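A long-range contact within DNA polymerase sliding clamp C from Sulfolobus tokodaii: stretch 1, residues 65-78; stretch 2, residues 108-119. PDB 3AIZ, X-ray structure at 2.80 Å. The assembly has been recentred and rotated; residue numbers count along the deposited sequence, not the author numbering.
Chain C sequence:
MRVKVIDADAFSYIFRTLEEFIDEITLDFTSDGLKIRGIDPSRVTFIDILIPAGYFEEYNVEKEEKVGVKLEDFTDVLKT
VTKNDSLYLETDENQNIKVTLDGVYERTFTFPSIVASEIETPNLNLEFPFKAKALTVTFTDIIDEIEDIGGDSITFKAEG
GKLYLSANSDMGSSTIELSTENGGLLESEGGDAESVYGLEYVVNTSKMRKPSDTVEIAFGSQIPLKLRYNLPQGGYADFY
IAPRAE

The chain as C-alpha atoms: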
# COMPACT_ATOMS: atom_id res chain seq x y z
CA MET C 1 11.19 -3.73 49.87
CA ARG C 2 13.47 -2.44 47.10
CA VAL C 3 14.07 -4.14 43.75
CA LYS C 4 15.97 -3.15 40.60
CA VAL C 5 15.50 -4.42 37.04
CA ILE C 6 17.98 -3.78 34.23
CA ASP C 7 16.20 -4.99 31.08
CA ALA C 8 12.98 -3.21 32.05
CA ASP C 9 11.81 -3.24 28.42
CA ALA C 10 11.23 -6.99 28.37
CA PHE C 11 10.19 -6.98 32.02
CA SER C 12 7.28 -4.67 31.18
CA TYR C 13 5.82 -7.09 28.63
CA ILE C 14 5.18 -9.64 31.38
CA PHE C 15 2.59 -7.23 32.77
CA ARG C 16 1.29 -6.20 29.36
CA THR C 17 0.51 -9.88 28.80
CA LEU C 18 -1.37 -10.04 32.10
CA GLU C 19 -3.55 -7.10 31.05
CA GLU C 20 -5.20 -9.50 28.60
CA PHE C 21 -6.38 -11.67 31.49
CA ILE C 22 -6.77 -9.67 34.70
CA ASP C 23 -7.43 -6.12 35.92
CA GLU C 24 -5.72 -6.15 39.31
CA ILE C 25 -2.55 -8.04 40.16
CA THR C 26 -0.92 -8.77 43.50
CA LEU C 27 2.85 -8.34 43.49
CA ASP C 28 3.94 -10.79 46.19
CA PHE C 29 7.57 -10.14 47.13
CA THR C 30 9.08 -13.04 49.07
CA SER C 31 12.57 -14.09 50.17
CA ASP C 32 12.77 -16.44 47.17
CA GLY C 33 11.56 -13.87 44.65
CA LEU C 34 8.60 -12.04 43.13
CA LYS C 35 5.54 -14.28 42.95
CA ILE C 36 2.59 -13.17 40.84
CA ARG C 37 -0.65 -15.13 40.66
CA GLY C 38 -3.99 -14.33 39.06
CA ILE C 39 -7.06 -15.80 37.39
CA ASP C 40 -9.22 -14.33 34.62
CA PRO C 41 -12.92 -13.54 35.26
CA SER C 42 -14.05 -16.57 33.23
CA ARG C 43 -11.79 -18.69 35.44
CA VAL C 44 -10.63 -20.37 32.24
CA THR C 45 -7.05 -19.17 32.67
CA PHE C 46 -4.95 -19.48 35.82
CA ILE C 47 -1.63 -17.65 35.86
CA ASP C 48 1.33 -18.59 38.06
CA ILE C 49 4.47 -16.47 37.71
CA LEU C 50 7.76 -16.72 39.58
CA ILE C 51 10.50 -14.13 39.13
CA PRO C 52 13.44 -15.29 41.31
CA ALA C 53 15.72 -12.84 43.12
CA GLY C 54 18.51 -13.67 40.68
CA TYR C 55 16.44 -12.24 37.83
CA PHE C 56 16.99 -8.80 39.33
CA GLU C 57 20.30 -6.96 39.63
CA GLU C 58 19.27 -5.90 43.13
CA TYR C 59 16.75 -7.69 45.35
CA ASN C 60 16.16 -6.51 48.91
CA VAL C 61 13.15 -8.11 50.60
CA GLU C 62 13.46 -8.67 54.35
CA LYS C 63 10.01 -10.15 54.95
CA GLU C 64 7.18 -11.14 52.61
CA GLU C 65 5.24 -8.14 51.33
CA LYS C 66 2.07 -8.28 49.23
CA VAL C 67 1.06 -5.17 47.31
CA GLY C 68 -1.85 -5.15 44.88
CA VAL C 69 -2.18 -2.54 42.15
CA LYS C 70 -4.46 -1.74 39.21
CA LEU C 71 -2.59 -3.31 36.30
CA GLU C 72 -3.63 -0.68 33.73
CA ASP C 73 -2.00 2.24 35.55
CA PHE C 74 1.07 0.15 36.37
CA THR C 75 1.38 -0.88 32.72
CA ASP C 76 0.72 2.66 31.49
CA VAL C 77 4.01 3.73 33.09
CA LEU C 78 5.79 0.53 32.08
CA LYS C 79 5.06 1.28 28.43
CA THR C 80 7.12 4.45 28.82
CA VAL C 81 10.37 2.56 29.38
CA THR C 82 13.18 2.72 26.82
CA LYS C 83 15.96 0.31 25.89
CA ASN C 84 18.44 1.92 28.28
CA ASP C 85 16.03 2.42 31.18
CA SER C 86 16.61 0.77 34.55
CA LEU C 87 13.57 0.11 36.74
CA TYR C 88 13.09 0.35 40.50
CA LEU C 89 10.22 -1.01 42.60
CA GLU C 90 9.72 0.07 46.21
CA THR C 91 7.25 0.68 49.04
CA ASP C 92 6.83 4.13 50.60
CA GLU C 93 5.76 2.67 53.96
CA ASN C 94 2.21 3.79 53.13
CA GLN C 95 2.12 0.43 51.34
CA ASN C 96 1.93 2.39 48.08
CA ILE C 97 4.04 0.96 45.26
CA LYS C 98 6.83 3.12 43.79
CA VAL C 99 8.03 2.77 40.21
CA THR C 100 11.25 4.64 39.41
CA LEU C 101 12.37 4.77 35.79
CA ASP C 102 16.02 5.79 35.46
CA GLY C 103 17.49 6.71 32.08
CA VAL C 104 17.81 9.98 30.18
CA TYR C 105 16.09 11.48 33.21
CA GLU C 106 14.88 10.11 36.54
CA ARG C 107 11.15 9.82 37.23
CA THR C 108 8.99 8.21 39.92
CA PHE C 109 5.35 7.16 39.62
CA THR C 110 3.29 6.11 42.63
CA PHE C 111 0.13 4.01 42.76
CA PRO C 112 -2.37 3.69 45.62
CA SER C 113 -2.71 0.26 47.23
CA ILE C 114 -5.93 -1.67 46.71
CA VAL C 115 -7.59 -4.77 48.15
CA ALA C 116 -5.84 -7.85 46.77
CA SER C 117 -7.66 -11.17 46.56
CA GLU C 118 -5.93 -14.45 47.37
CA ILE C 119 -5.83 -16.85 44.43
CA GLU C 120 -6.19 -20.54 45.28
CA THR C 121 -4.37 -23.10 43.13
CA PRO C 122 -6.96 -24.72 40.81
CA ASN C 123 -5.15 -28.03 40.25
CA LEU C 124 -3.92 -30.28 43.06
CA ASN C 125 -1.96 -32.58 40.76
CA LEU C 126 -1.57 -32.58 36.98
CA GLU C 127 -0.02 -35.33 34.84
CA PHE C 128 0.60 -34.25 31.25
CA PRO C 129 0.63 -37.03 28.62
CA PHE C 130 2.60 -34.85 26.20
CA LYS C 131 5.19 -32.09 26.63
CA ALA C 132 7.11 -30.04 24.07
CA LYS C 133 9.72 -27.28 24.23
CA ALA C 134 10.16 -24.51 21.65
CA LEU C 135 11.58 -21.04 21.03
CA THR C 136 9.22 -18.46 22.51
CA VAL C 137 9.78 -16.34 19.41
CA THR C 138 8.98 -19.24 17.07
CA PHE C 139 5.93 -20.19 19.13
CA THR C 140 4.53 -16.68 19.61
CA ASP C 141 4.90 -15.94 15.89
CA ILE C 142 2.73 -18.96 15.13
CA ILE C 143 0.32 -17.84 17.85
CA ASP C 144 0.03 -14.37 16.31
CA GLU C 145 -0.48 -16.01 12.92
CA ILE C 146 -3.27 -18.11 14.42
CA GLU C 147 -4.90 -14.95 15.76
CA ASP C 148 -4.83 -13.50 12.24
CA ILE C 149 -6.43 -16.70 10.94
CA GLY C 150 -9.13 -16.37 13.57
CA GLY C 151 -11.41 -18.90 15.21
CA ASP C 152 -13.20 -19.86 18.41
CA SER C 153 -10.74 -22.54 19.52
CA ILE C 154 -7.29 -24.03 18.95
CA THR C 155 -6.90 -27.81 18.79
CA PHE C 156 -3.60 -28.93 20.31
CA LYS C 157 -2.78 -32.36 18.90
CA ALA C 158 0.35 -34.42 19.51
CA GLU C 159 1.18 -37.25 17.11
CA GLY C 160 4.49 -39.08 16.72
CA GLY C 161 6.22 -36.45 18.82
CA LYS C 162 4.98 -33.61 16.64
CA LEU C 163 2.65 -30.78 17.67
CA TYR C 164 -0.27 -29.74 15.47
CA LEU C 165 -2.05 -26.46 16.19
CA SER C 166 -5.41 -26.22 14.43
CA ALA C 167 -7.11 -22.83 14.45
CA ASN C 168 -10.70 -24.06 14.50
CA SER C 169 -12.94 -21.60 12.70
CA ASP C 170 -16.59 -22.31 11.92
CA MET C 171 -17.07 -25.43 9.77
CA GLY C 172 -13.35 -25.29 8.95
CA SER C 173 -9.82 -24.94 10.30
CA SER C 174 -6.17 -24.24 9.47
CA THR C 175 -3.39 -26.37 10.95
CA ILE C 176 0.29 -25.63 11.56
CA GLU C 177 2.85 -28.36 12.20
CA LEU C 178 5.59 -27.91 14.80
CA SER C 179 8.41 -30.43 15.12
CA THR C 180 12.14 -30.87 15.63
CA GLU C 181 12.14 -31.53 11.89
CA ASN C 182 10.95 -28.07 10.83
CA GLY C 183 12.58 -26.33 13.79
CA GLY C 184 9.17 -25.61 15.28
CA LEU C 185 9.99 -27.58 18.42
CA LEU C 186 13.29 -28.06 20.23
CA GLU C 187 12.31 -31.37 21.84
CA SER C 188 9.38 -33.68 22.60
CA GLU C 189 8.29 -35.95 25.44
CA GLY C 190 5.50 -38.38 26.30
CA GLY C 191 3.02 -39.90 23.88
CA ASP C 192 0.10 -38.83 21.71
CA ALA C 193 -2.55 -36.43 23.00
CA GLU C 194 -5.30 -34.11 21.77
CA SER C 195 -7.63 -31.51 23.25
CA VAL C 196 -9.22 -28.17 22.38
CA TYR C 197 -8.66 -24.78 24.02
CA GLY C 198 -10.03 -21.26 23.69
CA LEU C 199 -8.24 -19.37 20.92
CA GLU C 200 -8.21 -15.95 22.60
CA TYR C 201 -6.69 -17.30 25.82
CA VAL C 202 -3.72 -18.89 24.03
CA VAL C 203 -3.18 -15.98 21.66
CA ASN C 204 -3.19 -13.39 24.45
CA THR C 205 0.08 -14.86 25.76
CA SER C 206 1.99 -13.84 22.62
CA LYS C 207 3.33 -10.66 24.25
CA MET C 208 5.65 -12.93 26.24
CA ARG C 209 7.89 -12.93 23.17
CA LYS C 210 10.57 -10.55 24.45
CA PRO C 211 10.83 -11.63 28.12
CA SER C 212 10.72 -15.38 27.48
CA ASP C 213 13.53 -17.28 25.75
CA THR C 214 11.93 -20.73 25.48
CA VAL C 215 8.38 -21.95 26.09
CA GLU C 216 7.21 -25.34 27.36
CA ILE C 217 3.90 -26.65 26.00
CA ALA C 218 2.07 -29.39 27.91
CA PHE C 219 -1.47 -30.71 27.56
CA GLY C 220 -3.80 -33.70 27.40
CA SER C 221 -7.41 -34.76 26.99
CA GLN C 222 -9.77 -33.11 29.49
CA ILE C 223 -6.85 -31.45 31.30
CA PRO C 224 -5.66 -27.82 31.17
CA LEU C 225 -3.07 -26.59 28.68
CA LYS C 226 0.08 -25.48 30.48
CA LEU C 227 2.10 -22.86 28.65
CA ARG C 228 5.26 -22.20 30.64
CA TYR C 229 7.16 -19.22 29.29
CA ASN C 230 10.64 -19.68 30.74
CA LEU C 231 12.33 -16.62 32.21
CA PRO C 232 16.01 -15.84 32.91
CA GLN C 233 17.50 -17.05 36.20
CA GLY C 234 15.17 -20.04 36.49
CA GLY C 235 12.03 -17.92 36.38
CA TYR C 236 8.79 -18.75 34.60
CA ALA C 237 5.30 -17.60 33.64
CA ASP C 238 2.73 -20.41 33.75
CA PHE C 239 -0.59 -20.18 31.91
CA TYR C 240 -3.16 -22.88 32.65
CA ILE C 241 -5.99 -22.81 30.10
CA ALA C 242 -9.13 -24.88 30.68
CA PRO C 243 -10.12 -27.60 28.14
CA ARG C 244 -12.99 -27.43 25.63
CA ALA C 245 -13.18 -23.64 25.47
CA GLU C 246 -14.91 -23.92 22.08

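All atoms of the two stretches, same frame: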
# COMPACT_ATOMS: atom_id res chain seq x y z
N GLU C 65 6.05 -9.34 51.44
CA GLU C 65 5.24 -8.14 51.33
C GLU C 65 4.34 -8.18 50.09
O GLU C 65 4.83 -8.13 48.96
CB GLU C 65 6.12 -6.89 51.30
CG GLU C 65 5.34 -5.58 51.32
CD GLU C 65 6.25 -4.37 51.42
OE1 GLU C 65 7.48 -4.56 51.51
OE2 GLU C 65 5.73 -3.24 51.42
N LYS C 66 3.04 -8.28 50.32
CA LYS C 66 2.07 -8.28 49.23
C LYS C 66 1.57 -6.87 48.97
O LYS C 66 1.19 -6.15 49.89
CB LYS C 66 0.88 -9.18 49.56
CG LYS C 66 1.21 -10.66 49.71
CD LYS C 66 -0.04 -11.46 50.01
CE LYS C 66 0.27 -12.93 50.22
NZ LYS C 66 -0.96 -13.72 50.52
N VAL C 67 1.58 -6.47 47.70
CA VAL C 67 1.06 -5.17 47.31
C VAL C 67 0.30 -5.26 45.99
O VAL C 67 0.89 -5.48 44.94
CB VAL C 67 2.17 -4.11 47.21
CG1 VAL C 67 3.39 -4.68 46.49
CG2 VAL C 67 1.66 -2.86 46.50
N GLY C 68 -1.02 -5.12 46.07
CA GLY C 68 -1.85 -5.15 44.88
C GLY C 68 -1.89 -3.79 44.20
O GLY C 68 -1.71 -2.76 44.86
N VAL C 69 -2.13 -3.78 42.90
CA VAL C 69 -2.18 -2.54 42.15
C VAL C 69 -2.95 -2.72 40.84
O VAL C 69 -2.82 -3.74 40.17
CB VAL C 69 -0.77 -2.00 41.84
CG1 VAL C 69 0.03 -3.02 41.03
CG2 VAL C 69 -0.85 -0.67 41.12
N LYS C 70 -3.75 -1.72 40.48
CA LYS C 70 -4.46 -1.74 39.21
C LYS C 70 -3.46 -1.88 38.07
O LYS C 70 -2.60 -1.03 37.88
CB LYS C 70 -5.29 -0.46 39.03
CG LYS C 70 -6.10 -0.42 37.75
CD LYS C 70 -6.79 0.92 37.57
CE LYS C 70 -7.55 0.98 36.26
NZ LYS C 70 -8.13 2.33 36.00
N LEU C 71 -3.58 -2.97 37.31
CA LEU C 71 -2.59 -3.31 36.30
C LEU C 71 -2.48 -2.27 35.17
O LEU C 71 -1.40 -2.05 34.63
CB LEU C 71 -2.87 -4.70 35.72
CG LEU C 71 -1.77 -5.33 34.87
CD1 LEU C 71 -0.48 -5.44 35.67
CD2 LEU C 71 -2.21 -6.69 34.36
N GLU C 72 -3.61 -1.65 34.82
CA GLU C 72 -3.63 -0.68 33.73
C GLU C 72 -2.70 0.51 33.99
O GLU C 72 -1.91 0.90 33.13
CB GLU C 72 -5.05 -0.19 33.46
CG GLU C 72 -5.15 0.81 32.32
CD GLU C 72 -6.53 1.41 32.19
OE1 GLU C 72 -7.47 0.92 32.86
OE2 GLU C 72 -6.69 2.39 31.42
N ASP C 73 -2.82 1.10 35.18
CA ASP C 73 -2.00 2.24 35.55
C ASP C 73 -0.53 1.84 35.64
O ASP C 73 0.35 2.58 35.21
CB ASP C 73 -2.46 2.81 36.88
CG ASP C 73 -3.86 3.37 36.82
OD1 ASP C 73 -4.29 3.76 35.71
OD2 ASP C 73 -4.53 3.43 37.87
N PHE C 74 -0.28 0.66 36.21
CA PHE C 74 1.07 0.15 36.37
C PHE C 74 1.71 -0.13 35.01
O PHE C 74 2.91 0.05 34.83
CB PHE C 74 1.06 -1.11 37.23
CG PHE C 74 2.43 -1.67 37.50
CD1 PHE C 74 3.33 -0.97 38.28
CD2 PHE C 74 2.80 -2.90 36.99
CE1 PHE C 74 4.59 -1.48 38.54
CE2 PHE C 74 4.06 -3.42 37.25
CZ PHE C 74 4.95 -2.71 38.03
N THR C 75 0.90 -0.58 34.06
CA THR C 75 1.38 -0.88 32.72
C THR C 75 1.50 0.39 31.88
O THR C 75 2.34 0.47 30.99
CB THR C 75 0.47 -1.90 32.01
OG1 THR C 75 0.49 -3.14 32.73
CG2 THR C 75 0.95 -2.15 30.59
N ASP C 76 0.66 1.38 32.18
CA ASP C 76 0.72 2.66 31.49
C ASP C 76 2.08 3.33 31.67
O ASP C 76 2.56 4.02 30.76
CB ASP C 76 -0.39 3.60 31.97
CG ASP C 76 -1.70 3.39 31.21
OD1 ASP C 76 -1.68 2.70 30.17
OD2 ASP C 76 -2.74 3.92 31.65
N VAL C 77 2.70 3.14 32.83
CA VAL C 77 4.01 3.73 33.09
C VAL C 77 5.12 2.81 32.63
O VAL C 77 6.24 3.25 32.36
CB VAL C 77 4.20 4.07 34.59
CG1 VAL C 77 3.03 4.89 35.10
CG2 VAL C 77 4.38 2.81 35.41
N LEU C 78 4.82 1.51 32.55
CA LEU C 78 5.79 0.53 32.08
C LEU C 78 6.01 0.66 30.58
O LEU C 78 7.09 0.37 30.07
CB LEU C 78 5.35 -0.89 32.43
CG LEU C 78 5.43 -1.29 33.91
CD1 LEU C 78 4.91 -2.71 34.10
CD2 LEU C 78 6.85 -1.17 34.43
N THR C 108 9.63 9.15 39.00
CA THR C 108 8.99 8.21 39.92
C THR C 108 7.47 8.33 39.93
O THR C 108 6.91 9.37 40.27
CB THR C 108 9.51 8.39 41.36
OG1 THR C 108 10.88 7.98 41.42
CG2 THR C 108 8.69 7.55 42.32
N PHE C 109 6.80 7.25 39.54
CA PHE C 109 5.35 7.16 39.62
C PHE C 109 4.94 6.42 40.89
O PHE C 109 5.66 5.53 41.35
CB PHE C 109 4.78 6.44 38.40
CG PHE C 109 5.00 7.17 37.10
CD1 PHE C 109 6.19 7.06 36.42
CD2 PHE C 109 3.99 7.94 36.55
CE1 PHE C 109 6.39 7.72 35.22
CE2 PHE C 109 4.18 8.61 35.36
CZ PHE C 109 5.38 8.50 34.69
N THR C 110 3.79 6.78 41.44
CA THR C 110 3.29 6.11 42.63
C THR C 110 1.83 5.72 42.46
O THR C 110 1.02 6.49 41.95
CB THR C 110 3.43 7.00 43.89
OG1 THR C 110 4.80 6.99 44.31
CG2 THR C 110 2.57 6.47 45.02
N PHE C 111 1.49 4.50 42.88
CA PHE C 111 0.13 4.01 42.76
C PHE C 111 -0.44 3.68 44.14
O PHE C 111 0.27 3.15 44.99
CB PHE C 111 0.09 2.77 41.87
CG PHE C 111 0.75 2.97 40.53
CD1 PHE C 111 2.07 2.61 40.34
CD2 PHE C 111 0.05 3.53 39.48
CE1 PHE C 111 2.69 2.80 39.11
CE2 PHE C 111 0.66 3.72 38.25
CZ PHE C 111 1.98 3.36 38.06
N PRO C 112 -1.72 4.00 44.35
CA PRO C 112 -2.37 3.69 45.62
C PRO C 112 -2.57 2.19 45.77
O PRO C 112 -2.79 1.51 44.76
CB PRO C 112 -3.73 4.38 45.49
CG PRO C 112 -3.98 4.40 44.02
CD PRO C 112 -2.64 4.64 43.40
N SER C 113 -2.48 1.68 46.99
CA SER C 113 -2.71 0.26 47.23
C SER C 113 -4.20 -0.04 47.22
O SER C 113 -5.02 0.79 47.60
CB SER C 113 -2.09 -0.17 48.56
OG SER C 113 -0.68 -0.06 48.52
N ILE C 114 -4.54 -1.24 46.77
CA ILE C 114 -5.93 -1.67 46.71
C ILE C 114 -6.09 -3.07 47.30
O ILE C 114 -5.10 -3.78 47.50
CB ILE C 114 -6.45 -1.68 45.26
CG1 ILE C 114 -5.54 -2.52 44.37
CG2 ILE C 114 -6.54 -0.26 44.72
CD1 ILE C 114 -5.89 -2.47 42.91
N VAL C 115 -7.33 -3.45 47.60
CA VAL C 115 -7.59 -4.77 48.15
C VAL C 115 -7.19 -5.86 47.16
O VAL C 115 -7.63 -5.87 46.01
CB VAL C 115 -9.07 -4.95 48.54
CG1 VAL C 115 -9.39 -4.13 49.78
CG2 VAL C 115 -9.98 -4.56 47.39
N ALA C 116 -6.34 -6.78 47.62
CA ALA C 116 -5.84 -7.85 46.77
C ALA C 116 -6.39 -9.20 47.20
O ALA C 116 -6.18 -9.65 48.33
CB ALA C 116 -4.32 -7.87 46.79
N SER C 117 -7.11 -9.85 46.29
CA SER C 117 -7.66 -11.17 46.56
C SER C 117 -6.56 -12.22 46.62
O SER C 117 -5.49 -12.05 46.05
CB SER C 117 -8.67 -11.56 45.47
OG SER C 117 -9.74 -10.64 45.42
N GLU C 118 -6.83 -13.31 47.34
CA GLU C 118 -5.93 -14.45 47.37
C GLU C 118 -6.40 -15.47 46.34
O GLU C 118 -7.57 -15.84 46.31
CB GLU C 118 -5.91 -15.09 48.76
CG GLU C 118 -5.36 -14.18 49.85
CD GLU C 118 -5.38 -14.84 51.22
OE1 GLU C 118 -5.90 -15.97 51.33
OE2 GLU C 118 -4.87 -14.23 52.18
N ILE C 119 -5.48 -15.90 45.48
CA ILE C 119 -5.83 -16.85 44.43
C ILE C 119 -5.43 -18.27 44.81
O ILE C 119 -4.24 -18.57 44.98
CB ILE C 119 -5.20 -16.47 43.07
CG1 ILE C 119 -5.69 -15.10 42.61
CG2 ILE C 119 -5.52 -17.51 42.02
CD1 ILE C 119 -5.02 -13.93 43.29

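No hydrogen bond crosses this contact; it is held by shape and apolar packing. Stretch 1 runs as a strand from Glu65 to Lys70, then turns into a helix at Leu71, with Lys70 at the N-cap position. Stretch 2 enters as a strand, 108-111, and continues as an extended loop. Helix and strand run almost exactly antiparallel, at 174°, with their axes 9.5 Å apart at closest approach, a spacing filled by side chains.

Phe111 is the centre of the design and has the largest covered area of any residue here. Its CA-to-CB bond points toward stretch 1, and chi1 in the m well with chi2 at 95° carries the ring to the helix. There the ring tip meets backbone as well as side chains: CE2 lies 3.3 Å from Asp73 O, and Phe74 CA sits 4.2 Å from the ring centroid, an off-centre CH-pi contact. Phe74 is t at chi1, and its ring receives Phe111 CE1 at its edge, 3.9 Å from Phe74 CD1. At the base of the Phe111 side chain, CB packs 3.6 Å from Val69 CG2, so one aromatic residue spans the strand-to-helix junction.

Val77 shows how one methyl can serve two rings. With chi1 at -51° (m), its CG1 lies over a face of the Phe109 ring, 3.7 Å from the ring centroid, in a CH-pi contact 21° off the ring normal. The same CG1 approaches Phe111 CZ to 3.5 Å, this time at the ring's edge. Phe109 and Phe111, alternate residues of the strand, both point toward stretch 1, and both adopt m at chi1.

Past Phe111 the two backbones come closer, and no aromatic side chain of stretch 2 takes part. Gly68 and Ala116 bring their CA atoms within 5.2 Å, and Gly68 CA lies 4.1 Å from Ala116 CB. A CB built on Gly68 would stand only 2.9 Å from Ala116 CB, a clash, so this close approach depends on the missing side chain. Ile114 starts sideways, but its p, t conformation brings CD1 back to the backbone, 3.6 Å from Val69 C and 3.3 Å from Lys70 N. Lys70 itself, t throughout, leads its end away and forms a salt bridge within its own stretch, NZ to Glu72 OE1 at 3.5 Å.

At the exposed margin, the CA-to-CB bond of Lys66 points toward stretch 2, and the chain continues extended (m, t, t, t), leaving NZ near Glu118. Lys66 NZ and Glu118 OE2 are 4.3 Å apart: opposite charges near each other, but beyond salt-bridge range.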